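Local coordinates for protein Non-reducing end beta-L-arabinofuranosidase (Bacteroides thetaiotaomicron, PDB 5MQO) that is a family GH127 glycoside hydrolase that probably acts as an aceric acidase in the breakdown of plant pectin, at residues Q282-F287 against P357-K362. Numbering follows the deposited sequence.
Sequences QDRIPF and PDSIQK
The guanidinium of R284 meets the backbone carbonyl of S359 end-on, with both terminal nitrogens on one oxygen. R284 NH2 gives the shorter bond, 2.6 Å to S359 O, and lies nearly in line with the C=O bond. R284 NH1 is 2.9 Å from S359 O and comes in the carbonyl plane, on a lone pair. That bond is the more bent of the two, with an N-H...O angle of 137°, as two roughly parallel N-H groups share one oxygen. The oxygen lies close to the guanidinium plane. The third nitrogen, NE, forms a salt bridge with D279. Together S359 O and D279 limit the rotation of the flat group.

The side-chain amide of Q361 stacks over one face of this group. The two planes are only 7° apart, and Q361 NE2 sits 3.6 Å above the guanidinium, over its centre. This amide is not bonded to R284. Its OE1 accepts from the backbone N of D279 and its NE2 donates to the carbonyl of G277, which hold it flat against the arginine. CG of R284 is anti to the backbone N (chi1 -168°), and the chain then bends at chi2 and chi3 to bring the guanidinium beneath the amide. S359 OG is bonded to E356. With an alanine here in place of R284, the S359 carbonyl would probably lose both donors, D279 its salt-bridge mate and the Q361 amide the group stacked on it.

The contact lies at the surface of the GH127 catalytic region. It ties the loop between helices 258-270 and 297-314 to the turn leading into strand 361-364 and to the first residue of that strand, which pairs with 347-349 in a two-stranded antiparallel beta-ribbon, through an arginine-to-carbonyl bridge and a guanidinium-amide stack.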
# COMPACT_ATOMS: atom_id res chain seq x y z
N GLN A 282 -6.88 -10.75 16.36
CA GLN A 282 -6.85 -9.52 17.15
C GLN A 282 -8.11 -9.36 18.06
O GLN A 282 -8.67 -8.26 18.15
CB GLN A 282 -6.72 -8.28 16.25
CG GLN A 282 -5.58 -8.27 15.26
CD GLN A 282 -5.68 -9.30 14.14
OE1 GLN A 282 -6.75 -9.50 13.56
NE2 GLN A 282 -4.56 -9.98 13.86
N ASP A 283 -8.57 -10.46 18.68
CA ASP A 283 -9.79 -10.41 19.48
C ASP A 283 -9.73 -11.24 20.77
O ASP A 283 -10.79 -11.66 21.26
CB ASP A 283 -11.07 -10.70 18.60
CG ASP A 283 -11.28 -12.20 18.24
OD1 ASP A 283 -10.40 -13.05 18.49
OD2 ASP A 283 -12.37 -12.52 17.68
N ARG A 284 -8.53 -11.46 21.31
CA ARG A 284 -8.35 -12.11 22.62
C ARG A 284 -8.85 -11.15 23.70
O ARG A 284 -9.55 -11.56 24.64
CB ARG A 284 -6.89 -12.50 22.91
CG ARG A 284 -6.72 -13.43 24.12
CD ARG A 284 -5.41 -13.25 24.89
NE ARG A 284 -4.24 -13.84 24.21
CZ ARG A 284 -3.71 -15.05 24.45
NH1 ARG A 284 -4.23 -15.86 25.35
NH2 ARG A 284 -2.64 -15.47 23.77
N ILE A 285 -8.49 -9.88 23.54
CA ILE A 285 -8.83 -8.79 24.45
C ILE A 285 -9.56 -7.70 23.67
O ILE A 285 -9.45 -7.64 22.45
CB ILE A 285 -7.55 -8.24 25.15
CG1 ILE A 285 -6.66 -7.40 24.18
CG2 ILE A 285 -6.76 -9.40 25.77
CD1 ILE A 285 -5.26 -7.08 24.67
N PRO A 286 -10.32 -6.84 24.36
CA PRO A 286 -10.98 -5.72 23.67
C PRO A 286 -10.04 -4.81 22.88
O PRO A 286 -8.87 -4.76 23.17
CB PRO A 286 -11.61 -4.95 24.81
CG PRO A 286 -11.95 -6.03 25.77
CD PRO A 286 -10.76 -6.91 25.76
N PHE A 287 -10.57 -4.09 21.90
CA PHE A 287 -9.71 -3.23 21.11
C PHE A 287 -9.04 -2.15 21.93
O PHE A 287 -7.89 -1.82 21.69
CB PHE A 287 -10.40 -2.62 19.90
CG PHE A 287 -9.48 -1.77 19.10
CD1 PHE A 287 -8.47 -2.36 18.34
CD2 PHE A 287 -9.51 -0.38 19.19
CE1 PHE A 287 -7.56 -1.57 17.62
CE2 PHE A 287 -8.59 0.42 18.51
CZ PHE A 287 -7.63 -0.17 17.72
N PRO A 357 0.79 -22.44 29.37
CA PRO A 357 0.84 -22.77 27.94
C PRO A 357 -0.52 -22.72 27.23
O PRO A 357 -0.53 -22.52 26.01
CB PRO A 357 1.46 -24.18 27.91
CG PRO A 357 1.30 -24.71 29.28
CD PRO A 357 1.32 -23.53 30.20
N ASP A 358 -1.64 -22.88 27.96
CA ASP A 358 -3.00 -22.73 27.38
C ASP A 358 -3.32 -21.32 26.92
O ASP A 358 -4.19 -21.14 26.07
CB ASP A 358 -4.07 -23.19 28.37
CG ASP A 358 -3.95 -24.67 28.70
OD1 ASP A 358 -2.91 -25.29 28.38
OD2 ASP A 358 -4.89 -25.22 29.30
N SER A 359 -2.61 -20.33 27.47
CA SER A 359 -2.62 -18.94 26.98
C SER A 359 -1.83 -18.72 25.68
O SER A 359 -2.09 -17.73 24.98
CB SER A 359 -2.09 -17.98 28.05
OG SER A 359 -2.99 -17.87 29.12
N ILE A 360 -0.87 -19.60 25.38
CA ILE A 360 -0.04 -19.48 24.17
C ILE A 360 -0.77 -20.05 22.95
O ILE A 360 -1.05 -21.24 22.88
CB ILE A 360 1.32 -20.17 24.36
CG1 ILE A 360 2.05 -19.56 25.55
CG2 ILE A 360 2.17 -20.05 23.09
CD1 ILE A 360 3.25 -20.35 26.00
N GLN A 361 -1.07 -19.19 21.98
CA GLN A 361 -1.88 -19.58 20.83
C GLN A 361 -1.04 -19.67 19.58
O GLN A 361 0.00 -19.05 19.50
CB GLN A 361 -2.94 -18.53 20.60
CG GLN A 361 -3.98 -18.39 21.70
CD GLN A 361 -4.88 -17.18 21.51
OE1 GLN A 361 -4.63 -16.32 20.64
NE2 GLN A 361 -5.90 -17.10 22.31
N LYS A 362 -1.50 -20.42 18.59
CA LYS A 362 -0.96 -20.34 17.22
C LYS A 362 -1.37 -19.05 16.50
O LYS A 362 -2.47 -18.55 16.69
CB LYS A 362 -1.32 -21.58 16.39
CG LYS A 362 -0.46 -22.80 16.75
CD LYS A 362 -1.15 -24.12 16.44
CE LYS A 362 -1.46 -24.24 14.96
NZ LYS A 362 -2.55 -25.22 14.73